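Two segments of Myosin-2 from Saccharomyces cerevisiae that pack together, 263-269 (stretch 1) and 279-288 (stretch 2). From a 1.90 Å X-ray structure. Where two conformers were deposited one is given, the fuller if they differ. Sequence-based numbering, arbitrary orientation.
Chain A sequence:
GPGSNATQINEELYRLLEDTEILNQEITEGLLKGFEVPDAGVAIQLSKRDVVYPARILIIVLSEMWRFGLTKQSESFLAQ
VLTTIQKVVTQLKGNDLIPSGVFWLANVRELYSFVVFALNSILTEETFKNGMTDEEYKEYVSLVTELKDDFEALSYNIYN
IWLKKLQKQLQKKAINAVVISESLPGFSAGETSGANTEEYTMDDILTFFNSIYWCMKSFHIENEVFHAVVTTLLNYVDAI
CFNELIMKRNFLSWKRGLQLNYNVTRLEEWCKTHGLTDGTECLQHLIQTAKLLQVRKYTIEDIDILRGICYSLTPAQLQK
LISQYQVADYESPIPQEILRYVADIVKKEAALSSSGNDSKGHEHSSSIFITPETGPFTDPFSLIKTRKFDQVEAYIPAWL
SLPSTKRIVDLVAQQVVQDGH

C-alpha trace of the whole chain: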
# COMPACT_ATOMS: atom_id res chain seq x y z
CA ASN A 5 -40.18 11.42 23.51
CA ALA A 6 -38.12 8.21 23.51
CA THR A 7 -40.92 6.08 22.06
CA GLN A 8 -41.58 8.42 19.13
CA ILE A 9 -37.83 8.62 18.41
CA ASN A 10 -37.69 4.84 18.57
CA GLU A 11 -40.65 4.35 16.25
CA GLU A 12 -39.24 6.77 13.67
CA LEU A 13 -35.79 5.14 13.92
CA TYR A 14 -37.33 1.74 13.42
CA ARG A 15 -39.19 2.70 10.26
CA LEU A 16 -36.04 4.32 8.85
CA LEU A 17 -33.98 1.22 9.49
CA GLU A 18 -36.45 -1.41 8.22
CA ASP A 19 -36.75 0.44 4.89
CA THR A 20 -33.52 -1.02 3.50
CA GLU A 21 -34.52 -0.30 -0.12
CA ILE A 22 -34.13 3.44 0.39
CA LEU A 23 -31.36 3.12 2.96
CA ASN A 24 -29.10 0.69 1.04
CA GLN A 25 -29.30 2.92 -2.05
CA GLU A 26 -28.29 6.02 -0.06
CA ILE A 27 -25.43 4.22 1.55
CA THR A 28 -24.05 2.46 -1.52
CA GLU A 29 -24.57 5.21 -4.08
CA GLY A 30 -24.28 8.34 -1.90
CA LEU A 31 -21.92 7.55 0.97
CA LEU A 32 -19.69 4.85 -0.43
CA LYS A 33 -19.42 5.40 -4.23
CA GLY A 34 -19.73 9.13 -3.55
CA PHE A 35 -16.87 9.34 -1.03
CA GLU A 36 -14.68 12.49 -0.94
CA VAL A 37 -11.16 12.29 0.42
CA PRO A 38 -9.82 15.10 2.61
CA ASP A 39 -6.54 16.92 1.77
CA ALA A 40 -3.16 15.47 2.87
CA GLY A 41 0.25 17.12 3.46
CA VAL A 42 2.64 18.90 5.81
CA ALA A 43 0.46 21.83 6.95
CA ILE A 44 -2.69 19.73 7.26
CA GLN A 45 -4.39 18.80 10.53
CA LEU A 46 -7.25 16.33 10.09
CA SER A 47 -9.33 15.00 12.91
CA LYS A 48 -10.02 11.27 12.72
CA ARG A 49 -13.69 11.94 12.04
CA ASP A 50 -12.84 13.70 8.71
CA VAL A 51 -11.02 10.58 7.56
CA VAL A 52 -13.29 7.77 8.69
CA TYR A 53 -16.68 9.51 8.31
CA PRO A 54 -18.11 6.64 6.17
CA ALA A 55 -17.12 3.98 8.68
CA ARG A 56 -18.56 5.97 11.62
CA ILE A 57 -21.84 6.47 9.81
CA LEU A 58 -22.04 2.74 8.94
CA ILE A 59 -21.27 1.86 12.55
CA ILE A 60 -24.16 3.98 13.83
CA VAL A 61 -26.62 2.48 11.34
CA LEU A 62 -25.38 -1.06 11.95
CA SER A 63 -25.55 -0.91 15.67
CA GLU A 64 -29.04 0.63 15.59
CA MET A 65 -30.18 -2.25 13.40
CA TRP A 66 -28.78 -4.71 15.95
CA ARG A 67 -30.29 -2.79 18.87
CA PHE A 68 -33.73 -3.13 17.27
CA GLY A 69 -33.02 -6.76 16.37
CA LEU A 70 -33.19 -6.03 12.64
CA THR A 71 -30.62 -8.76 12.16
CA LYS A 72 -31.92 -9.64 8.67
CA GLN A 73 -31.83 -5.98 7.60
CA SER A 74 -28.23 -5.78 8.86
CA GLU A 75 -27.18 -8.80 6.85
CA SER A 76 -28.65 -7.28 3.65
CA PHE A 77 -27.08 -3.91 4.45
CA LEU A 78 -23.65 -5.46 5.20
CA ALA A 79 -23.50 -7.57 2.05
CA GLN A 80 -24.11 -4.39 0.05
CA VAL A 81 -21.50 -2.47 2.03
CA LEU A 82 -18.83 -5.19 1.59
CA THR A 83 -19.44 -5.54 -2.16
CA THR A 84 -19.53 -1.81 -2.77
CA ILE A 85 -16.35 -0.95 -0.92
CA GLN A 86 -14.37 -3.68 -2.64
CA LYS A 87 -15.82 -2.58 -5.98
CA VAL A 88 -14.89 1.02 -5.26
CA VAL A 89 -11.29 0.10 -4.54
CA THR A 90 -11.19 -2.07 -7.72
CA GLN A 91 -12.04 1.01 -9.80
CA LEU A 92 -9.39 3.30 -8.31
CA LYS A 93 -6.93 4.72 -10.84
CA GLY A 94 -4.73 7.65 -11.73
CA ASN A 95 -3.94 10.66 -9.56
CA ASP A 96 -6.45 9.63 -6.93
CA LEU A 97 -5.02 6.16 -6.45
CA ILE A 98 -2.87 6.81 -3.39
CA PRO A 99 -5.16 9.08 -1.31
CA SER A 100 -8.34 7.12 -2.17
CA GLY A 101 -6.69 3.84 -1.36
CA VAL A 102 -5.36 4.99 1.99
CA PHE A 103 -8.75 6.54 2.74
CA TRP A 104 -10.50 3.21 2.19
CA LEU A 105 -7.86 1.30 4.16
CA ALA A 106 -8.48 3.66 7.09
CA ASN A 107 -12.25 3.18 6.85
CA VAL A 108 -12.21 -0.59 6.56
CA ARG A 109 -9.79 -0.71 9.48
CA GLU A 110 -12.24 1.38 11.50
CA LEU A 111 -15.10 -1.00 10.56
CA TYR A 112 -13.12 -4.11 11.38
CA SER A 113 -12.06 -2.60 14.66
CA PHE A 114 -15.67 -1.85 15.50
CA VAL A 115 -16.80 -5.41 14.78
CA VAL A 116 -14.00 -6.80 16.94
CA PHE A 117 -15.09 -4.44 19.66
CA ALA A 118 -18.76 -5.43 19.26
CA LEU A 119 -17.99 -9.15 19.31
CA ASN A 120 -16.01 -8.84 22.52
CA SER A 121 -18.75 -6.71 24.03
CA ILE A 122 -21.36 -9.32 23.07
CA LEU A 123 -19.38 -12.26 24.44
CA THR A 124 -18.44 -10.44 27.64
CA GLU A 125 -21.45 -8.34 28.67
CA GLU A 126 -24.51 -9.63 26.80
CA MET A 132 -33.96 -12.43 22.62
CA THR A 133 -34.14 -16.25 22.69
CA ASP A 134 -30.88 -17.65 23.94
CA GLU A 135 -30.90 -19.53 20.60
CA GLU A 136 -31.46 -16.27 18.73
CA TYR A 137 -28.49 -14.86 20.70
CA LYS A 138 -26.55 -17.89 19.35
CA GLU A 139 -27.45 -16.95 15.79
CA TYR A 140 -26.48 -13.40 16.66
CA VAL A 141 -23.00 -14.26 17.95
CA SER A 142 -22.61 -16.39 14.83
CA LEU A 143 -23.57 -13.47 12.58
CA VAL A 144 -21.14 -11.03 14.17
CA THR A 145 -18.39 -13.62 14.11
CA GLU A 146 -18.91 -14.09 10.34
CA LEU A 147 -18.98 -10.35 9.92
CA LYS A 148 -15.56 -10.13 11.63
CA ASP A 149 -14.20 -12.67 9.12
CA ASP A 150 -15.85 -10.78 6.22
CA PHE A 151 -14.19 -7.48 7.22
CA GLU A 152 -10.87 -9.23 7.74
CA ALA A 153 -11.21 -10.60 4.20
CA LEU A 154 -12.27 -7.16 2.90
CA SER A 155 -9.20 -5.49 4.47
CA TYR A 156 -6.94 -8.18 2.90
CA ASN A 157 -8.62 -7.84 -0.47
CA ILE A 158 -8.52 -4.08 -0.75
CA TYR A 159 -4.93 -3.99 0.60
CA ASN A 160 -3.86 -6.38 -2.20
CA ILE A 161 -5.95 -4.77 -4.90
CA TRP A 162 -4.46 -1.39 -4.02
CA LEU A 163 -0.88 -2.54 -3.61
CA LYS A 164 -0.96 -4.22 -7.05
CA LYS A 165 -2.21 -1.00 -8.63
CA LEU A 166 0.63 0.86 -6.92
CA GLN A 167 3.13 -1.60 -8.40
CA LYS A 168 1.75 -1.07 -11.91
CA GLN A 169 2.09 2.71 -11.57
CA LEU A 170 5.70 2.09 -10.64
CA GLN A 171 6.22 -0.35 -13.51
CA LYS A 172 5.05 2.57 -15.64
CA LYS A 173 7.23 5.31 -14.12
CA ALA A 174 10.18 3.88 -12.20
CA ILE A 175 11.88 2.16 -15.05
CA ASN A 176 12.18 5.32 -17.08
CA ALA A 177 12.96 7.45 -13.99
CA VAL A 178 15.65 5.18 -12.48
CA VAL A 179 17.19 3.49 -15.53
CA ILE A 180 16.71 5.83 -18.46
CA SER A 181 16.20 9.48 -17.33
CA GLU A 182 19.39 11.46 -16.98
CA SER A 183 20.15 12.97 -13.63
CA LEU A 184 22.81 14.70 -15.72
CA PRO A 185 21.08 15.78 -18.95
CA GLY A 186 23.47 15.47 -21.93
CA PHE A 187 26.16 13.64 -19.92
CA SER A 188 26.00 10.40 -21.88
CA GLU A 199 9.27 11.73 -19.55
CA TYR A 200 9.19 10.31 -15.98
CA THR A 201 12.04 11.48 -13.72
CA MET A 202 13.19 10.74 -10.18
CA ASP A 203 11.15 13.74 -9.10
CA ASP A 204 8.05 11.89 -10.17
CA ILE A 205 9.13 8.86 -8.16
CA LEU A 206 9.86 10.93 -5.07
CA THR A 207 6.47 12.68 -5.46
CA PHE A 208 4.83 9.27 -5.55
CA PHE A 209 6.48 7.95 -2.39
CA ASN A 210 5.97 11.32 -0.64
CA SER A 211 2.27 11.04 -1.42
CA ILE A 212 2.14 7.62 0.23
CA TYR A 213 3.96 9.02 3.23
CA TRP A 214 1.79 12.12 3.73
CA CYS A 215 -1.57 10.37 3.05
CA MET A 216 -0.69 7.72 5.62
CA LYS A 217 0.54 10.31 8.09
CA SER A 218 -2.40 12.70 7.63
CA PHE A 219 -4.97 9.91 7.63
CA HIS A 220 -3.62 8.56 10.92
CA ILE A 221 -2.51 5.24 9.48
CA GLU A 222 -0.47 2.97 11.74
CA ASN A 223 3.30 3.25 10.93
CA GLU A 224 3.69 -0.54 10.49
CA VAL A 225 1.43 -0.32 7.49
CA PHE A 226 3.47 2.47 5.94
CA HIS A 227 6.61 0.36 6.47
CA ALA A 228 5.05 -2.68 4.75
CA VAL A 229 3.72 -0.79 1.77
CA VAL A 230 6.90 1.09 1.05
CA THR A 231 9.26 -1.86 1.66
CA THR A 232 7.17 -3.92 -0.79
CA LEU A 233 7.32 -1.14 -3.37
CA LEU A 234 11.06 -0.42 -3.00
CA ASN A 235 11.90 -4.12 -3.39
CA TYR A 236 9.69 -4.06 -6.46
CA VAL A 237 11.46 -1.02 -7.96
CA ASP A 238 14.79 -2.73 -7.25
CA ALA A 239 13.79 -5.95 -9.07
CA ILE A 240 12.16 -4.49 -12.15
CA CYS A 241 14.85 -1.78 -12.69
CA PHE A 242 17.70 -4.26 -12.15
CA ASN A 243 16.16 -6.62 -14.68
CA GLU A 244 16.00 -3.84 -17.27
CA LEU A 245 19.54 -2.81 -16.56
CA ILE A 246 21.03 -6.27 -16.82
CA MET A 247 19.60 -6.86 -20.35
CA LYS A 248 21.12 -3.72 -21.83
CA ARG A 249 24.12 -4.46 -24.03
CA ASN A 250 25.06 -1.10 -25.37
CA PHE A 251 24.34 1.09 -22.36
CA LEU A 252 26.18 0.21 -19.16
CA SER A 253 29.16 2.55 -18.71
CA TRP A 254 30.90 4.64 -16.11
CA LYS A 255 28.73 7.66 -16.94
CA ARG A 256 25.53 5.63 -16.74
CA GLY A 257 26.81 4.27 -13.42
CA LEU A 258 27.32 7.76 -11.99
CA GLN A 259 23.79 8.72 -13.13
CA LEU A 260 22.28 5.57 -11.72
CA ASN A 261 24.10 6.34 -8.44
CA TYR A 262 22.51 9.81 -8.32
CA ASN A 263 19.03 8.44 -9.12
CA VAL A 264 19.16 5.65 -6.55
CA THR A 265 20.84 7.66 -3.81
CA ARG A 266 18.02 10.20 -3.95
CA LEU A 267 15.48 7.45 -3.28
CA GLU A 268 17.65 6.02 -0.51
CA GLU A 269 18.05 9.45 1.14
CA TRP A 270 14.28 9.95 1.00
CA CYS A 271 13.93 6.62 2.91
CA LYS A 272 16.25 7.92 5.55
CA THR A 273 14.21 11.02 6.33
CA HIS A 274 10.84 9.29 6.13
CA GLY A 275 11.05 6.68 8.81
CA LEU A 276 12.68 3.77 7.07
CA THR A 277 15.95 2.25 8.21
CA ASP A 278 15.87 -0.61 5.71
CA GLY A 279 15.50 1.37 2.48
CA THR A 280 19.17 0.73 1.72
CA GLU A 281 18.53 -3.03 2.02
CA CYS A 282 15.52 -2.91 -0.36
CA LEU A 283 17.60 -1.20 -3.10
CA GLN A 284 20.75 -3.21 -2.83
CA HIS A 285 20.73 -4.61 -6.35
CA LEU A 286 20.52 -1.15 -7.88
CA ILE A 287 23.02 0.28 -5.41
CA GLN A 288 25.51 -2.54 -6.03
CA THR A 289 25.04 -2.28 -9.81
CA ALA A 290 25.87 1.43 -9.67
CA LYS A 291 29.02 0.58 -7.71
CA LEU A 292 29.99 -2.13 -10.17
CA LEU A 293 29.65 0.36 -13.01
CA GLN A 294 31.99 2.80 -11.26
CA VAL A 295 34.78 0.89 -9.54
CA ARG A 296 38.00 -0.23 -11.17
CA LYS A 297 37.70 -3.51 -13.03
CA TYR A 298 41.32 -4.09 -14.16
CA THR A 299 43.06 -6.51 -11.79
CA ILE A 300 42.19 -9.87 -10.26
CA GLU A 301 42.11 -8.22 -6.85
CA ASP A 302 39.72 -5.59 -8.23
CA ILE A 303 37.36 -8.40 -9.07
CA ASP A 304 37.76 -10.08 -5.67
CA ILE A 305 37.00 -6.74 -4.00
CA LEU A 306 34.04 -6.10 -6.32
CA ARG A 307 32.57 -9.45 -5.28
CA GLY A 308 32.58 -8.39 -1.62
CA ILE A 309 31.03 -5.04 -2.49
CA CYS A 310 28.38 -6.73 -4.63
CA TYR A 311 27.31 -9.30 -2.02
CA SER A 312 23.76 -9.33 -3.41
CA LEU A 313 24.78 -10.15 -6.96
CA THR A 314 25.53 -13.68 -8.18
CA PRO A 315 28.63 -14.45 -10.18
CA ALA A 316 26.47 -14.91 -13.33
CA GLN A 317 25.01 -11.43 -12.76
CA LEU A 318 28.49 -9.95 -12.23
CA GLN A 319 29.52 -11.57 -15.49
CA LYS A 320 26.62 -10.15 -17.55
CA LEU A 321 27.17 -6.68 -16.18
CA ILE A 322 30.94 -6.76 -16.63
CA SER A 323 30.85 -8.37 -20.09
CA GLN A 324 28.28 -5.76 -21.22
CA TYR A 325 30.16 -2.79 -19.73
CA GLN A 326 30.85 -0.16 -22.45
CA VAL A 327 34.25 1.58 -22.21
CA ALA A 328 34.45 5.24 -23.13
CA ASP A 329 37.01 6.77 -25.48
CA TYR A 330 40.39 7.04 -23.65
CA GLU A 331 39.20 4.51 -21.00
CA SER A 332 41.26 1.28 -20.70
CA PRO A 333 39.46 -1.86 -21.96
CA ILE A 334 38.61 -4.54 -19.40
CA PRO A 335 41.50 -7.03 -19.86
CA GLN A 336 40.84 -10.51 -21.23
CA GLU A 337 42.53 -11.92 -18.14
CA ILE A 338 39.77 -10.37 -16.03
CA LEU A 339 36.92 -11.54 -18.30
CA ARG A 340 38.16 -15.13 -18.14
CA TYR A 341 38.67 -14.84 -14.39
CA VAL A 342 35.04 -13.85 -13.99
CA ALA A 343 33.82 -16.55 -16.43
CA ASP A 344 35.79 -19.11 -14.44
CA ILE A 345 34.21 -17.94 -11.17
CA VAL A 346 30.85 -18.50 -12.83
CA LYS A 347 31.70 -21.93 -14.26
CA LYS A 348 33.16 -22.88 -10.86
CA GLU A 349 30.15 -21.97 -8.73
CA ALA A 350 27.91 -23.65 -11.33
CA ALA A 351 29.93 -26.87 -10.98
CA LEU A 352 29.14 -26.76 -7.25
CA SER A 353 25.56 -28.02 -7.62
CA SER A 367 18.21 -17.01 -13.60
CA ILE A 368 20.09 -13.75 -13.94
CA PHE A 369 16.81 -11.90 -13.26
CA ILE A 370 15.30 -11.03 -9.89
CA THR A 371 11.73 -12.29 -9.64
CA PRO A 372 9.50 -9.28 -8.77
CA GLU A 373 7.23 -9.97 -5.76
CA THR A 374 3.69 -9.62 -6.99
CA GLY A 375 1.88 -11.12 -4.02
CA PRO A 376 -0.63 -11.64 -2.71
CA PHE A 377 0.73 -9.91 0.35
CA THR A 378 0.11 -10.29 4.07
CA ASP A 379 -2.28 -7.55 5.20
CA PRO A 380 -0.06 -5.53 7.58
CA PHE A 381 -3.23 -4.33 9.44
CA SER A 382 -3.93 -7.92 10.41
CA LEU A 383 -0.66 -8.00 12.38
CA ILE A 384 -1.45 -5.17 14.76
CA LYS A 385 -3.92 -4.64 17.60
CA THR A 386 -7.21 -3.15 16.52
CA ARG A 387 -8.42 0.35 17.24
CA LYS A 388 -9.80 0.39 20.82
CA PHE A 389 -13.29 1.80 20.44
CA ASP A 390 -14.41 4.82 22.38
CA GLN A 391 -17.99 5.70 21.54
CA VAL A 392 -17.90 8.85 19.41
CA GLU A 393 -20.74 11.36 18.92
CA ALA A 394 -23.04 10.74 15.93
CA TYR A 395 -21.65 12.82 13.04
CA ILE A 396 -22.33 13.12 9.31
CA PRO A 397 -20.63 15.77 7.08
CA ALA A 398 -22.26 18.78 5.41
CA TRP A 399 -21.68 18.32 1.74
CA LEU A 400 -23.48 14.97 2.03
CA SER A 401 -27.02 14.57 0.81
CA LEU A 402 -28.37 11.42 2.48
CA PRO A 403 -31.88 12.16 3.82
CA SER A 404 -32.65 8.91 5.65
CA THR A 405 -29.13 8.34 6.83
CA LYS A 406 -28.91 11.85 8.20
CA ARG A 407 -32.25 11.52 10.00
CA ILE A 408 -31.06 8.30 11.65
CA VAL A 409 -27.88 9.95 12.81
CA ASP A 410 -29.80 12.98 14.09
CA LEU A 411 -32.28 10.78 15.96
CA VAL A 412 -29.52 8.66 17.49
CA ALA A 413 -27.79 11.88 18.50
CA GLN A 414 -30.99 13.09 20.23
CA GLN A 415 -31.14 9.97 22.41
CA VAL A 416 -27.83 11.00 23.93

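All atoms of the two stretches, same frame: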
# COMPACT_ATOMS: atom_id res chain seq x y z
N ASN A 263 20.46 8.78 -9.20
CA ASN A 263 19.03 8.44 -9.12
C ASN A 263 18.66 7.63 -7.88
O ASN A 263 17.72 7.96 -7.10
CB ASN A 263 18.63 7.66 -10.38
CG ASN A 263 18.59 8.54 -11.61
OD1 ASN A 263 18.65 9.78 -11.50
ND2 ASN A 263 18.47 7.91 -12.82
N VAL A 264 19.40 6.55 -7.67
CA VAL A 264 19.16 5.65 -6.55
C VAL A 264 19.43 6.27 -5.18
O VAL A 264 18.69 6.06 -4.20
CB VAL A 264 20.02 4.36 -6.71
CG1 VAL A 264 19.76 3.38 -5.60
CG2 VAL A 264 19.67 3.71 -8.03
N THR A 265 20.52 7.04 -5.08
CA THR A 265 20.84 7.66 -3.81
C THR A 265 19.70 8.58 -3.40
O THR A 265 19.36 8.68 -2.21
CB THR A 265 22.17 8.47 -3.90
OG1 THR A 265 23.20 7.55 -4.28
CG2 THR A 265 22.54 9.11 -2.56
N ARG A 266 19.09 9.28 -4.34
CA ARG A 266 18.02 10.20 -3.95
C ARG A 266 16.87 9.43 -3.30
O ARG A 266 16.26 9.88 -2.34
CB ARG A 266 17.52 11.01 -5.14
CG ARG A 266 18.53 12.08 -5.63
CD ARG A 266 18.14 12.60 -7.03
NE ARG A 266 16.87 13.32 -7.05
CZ ARG A 266 16.31 13.80 -8.16
NH1 ARG A 266 16.91 13.64 -9.33
NH2 ARG A 266 15.15 14.44 -8.10
N LEU A 267 16.59 8.25 -3.82
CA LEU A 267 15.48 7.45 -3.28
C LEU A 267 15.90 6.90 -1.92
O LEU A 267 15.13 6.92 -0.96
CB LEU A 267 15.11 6.32 -4.25
CG LEU A 267 13.83 5.55 -3.93
CD1 LEU A 267 12.60 6.49 -3.73
CD2 LEU A 267 13.57 4.56 -5.07
N GLU A 268 17.13 6.47 -1.80
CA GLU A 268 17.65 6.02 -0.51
C GLU A 268 17.66 7.12 0.56
O GLU A 268 17.38 6.86 1.75
CB GLU A 268 19.06 5.43 -0.73
CG GLU A 268 19.74 4.83 0.48
CD GLU A 268 21.20 4.42 0.13
OE1 GLU A 268 21.79 5.05 -0.77
OE2 GLU A 268 21.74 3.47 0.73
N GLU A 269 17.97 8.35 0.17
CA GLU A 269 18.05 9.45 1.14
C GLU A 269 16.62 9.85 1.57
O GLU A 269 16.39 10.25 2.69
CB GLU A 269 18.80 10.64 0.53
CG GLU A 269 20.30 10.37 0.37
CD GLU A 269 21.00 10.52 1.70
OE1 GLU A 269 20.49 11.28 2.58
OE2 GLU A 269 22.07 9.91 1.87
N GLY A 279 15.57 0.96 3.88
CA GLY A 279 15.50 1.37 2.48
C GLY A 279 16.75 0.96 1.71
O GLY A 279 16.68 0.48 0.58
N THR A 280 17.91 1.13 2.34
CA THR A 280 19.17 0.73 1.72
C THR A 280 19.13 -0.76 1.36
O THR A 280 19.48 -1.16 0.25
CB THR A 280 20.33 1.04 2.65
OG1 THR A 280 20.41 2.46 2.78
CG2 THR A 280 21.64 0.53 2.09
N GLU A 281 18.62 -1.59 2.28
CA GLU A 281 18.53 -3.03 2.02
C GLU A 281 17.58 -3.39 0.84
O GLU A 281 17.91 -4.23 -0.00
CB GLU A 281 18.09 -3.77 3.29
CG GLU A 281 17.70 -5.21 3.04
CD GLU A 281 17.38 -5.96 4.32
OE1 GLU A 281 16.96 -5.30 5.30
OE2 GLU A 281 17.57 -7.19 4.34
N CYS A 282 16.43 -2.72 0.76
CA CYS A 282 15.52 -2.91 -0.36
C CYS A 282 16.12 -2.55 -1.74
O CYS A 282 15.59 -3.00 -2.75
CB CYS A 282 14.26 -2.08 -0.19
SG CYS A 282 13.34 -2.47 1.33
N LEU A 283 17.15 -1.71 -1.78
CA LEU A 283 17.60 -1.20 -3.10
C LEU A 283 18.97 -1.74 -3.45
O LEU A 283 19.68 -1.21 -4.33
CB LEU A 283 17.64 0.35 -3.12
CG LEU A 283 16.30 1.06 -2.87
CD1 LEU A 283 16.52 2.54 -2.49
CD2 LEU A 283 15.44 0.93 -4.11
N GLN A 284 19.36 -2.78 -2.75
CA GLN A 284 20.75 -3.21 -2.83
C GLN A 284 21.17 -3.63 -4.24
O GLN A 284 22.33 -3.51 -4.58
CB GLN A 284 21.02 -4.35 -1.85
CG GLN A 284 21.55 -3.93 -0.47
CD GLN A 284 22.59 -2.80 -0.51
OE1 GLN A 284 23.75 -3.01 -0.89
NE2 GLN A 284 22.18 -1.61 -0.11
N HIS A 285 20.26 -4.17 -5.05
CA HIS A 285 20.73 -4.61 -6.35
C HIS A 285 21.05 -3.44 -7.22
O HIS A 285 22.00 -3.51 -8.01
CB HIS A 285 19.70 -5.51 -7.06
CG HIS A 285 19.38 -6.75 -6.28
ND1 HIS A 285 18.27 -6.86 -5.46
CD2 HIS A 285 20.05 -7.92 -6.15
CE1 HIS A 285 18.25 -8.04 -4.89
NE2 HIS A 285 19.32 -8.72 -5.29
N LEU A 286 20.23 -2.40 -7.15
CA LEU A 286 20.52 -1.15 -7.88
C LEU A 286 21.76 -0.46 -7.32
O LEU A 286 22.66 0.01 -8.07
CB LEU A 286 19.33 -0.18 -7.80
CG LEU A 286 18.11 -0.67 -8.56
CD1 LEU A 286 16.97 0.31 -8.32
CD2 LEU A 286 18.49 -0.72 -10.08
N ILE A 287 21.84 -0.39 -6.00
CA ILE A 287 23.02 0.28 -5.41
C ILE A 287 24.31 -0.46 -5.84
O ILE A 287 25.33 0.15 -6.26
CB ILE A 287 22.89 0.34 -3.86
CG1 ILE A 287 21.77 1.32 -3.48
CG2 ILE A 287 24.27 0.66 -3.16
CD1 ILE A 287 21.34 1.24 -1.96
N GLN A 288 24.29 -1.78 -5.73
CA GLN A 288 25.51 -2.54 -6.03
C GLN A 288 25.82 -2.50 -7.53
O GLN A 288 26.97 -2.56 -7.93
CB GLN A 288 25.36 -3.97 -5.52
CG GLN A 288 25.52 -4.08 -3.99
CD GLN A 288 25.13 -5.46 -3.46
OE1 GLN A 288 25.31 -6.47 -4.15
NE2 GLN A 288 24.58 -5.50 -2.23

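The apolar centre of the contact is Val-264, whose CA-to-CB bond points toward the second stretch and which gives up 76 Å² to it. Its chi1 is -178° (t). In the closest pairs, CG1 of Val-264 lies 3.6 Å from CG1 of Ile-287, and CG2 of Val-264 lies 3.9 Å from CB of Leu-286; both distances are those of carbon atoms in van der Waals contact. CG1 of Val-264 lies within reach of Leu-286 as well, 4.2 Å from its CB. The same Val-264 CG1 is 4.5 Å from CB of Leu-283, a looser approach. A short, beta-branched side chain suits this place, because it fits against Leu-283, Leu-286 and Ile-287 without needing a long reach. The CA atoms of Val-264 and Ile-287 are 6.7 Å apart, although the axes of helices 263-269 and 284-288 approach no closer than 10.0 Å, at an angle of 139° between their N-to-C directions.

Leu-283 extends the apolar surface to Leu-267 and Glu-268, three and four residues on from Val-264. It occupies the N-cap position of helix 284-288, yet its CA-to-CB bond points toward the first stretch, and 64 Å² of the residue is covered. Its rotamer is m,t (chi1 -61°, chi2 163°). CD2 of Leu-283 meets CD2 of Leu-267 at 4.2 Å, and CD1 of Leu-283 packs 4.0 Å from the backbone N of Glu-268 and 4.2 Å from its CB; this CD1 lies near Leu-267 too. The Glu-268 nitrogen is already bonded to Val-264 O at 2.9 Å within the helix, so a methyl group can lie beside it without costing it a partner. Leu-267 leaves its backbone sideways, but its end comes nearer to the second stretch.

Glu-268 carries the contact from apolar to polar. Its CA-to-CB bond is directed sideways, and the extended t,t conformation (chi1 -176°, chi2 -174°) takes the carboxylate to Thr-280. There Thr-280 OG1 donates a hydrogen bond to Glu-268 OE2 at 2.6 Å, the only hydrogen bond between the stretches. The aliphatic part of a glutamate can line the apolar cluster while its charged end reaches a hydroxyl, and 77 Å² of the residue is covered. Glu-268 OE2 also lies 3.5 Å from CD1 of Ile-287, so this carboxylate oxygen sits beside the Ile-287 methyl.

Close backbone approach accompanies this edge: the CA atoms of Glu-268 and Gly-279 are 5.9 Å apart, and glycine brings no side chain into the gap. The carbonyl O of Thr-280 accepts a 2.8 Å hydrogen bond from Gln-284 NE2, tying the polar edge to the following helix. In all, 339 Å² is buried, summed over both sides.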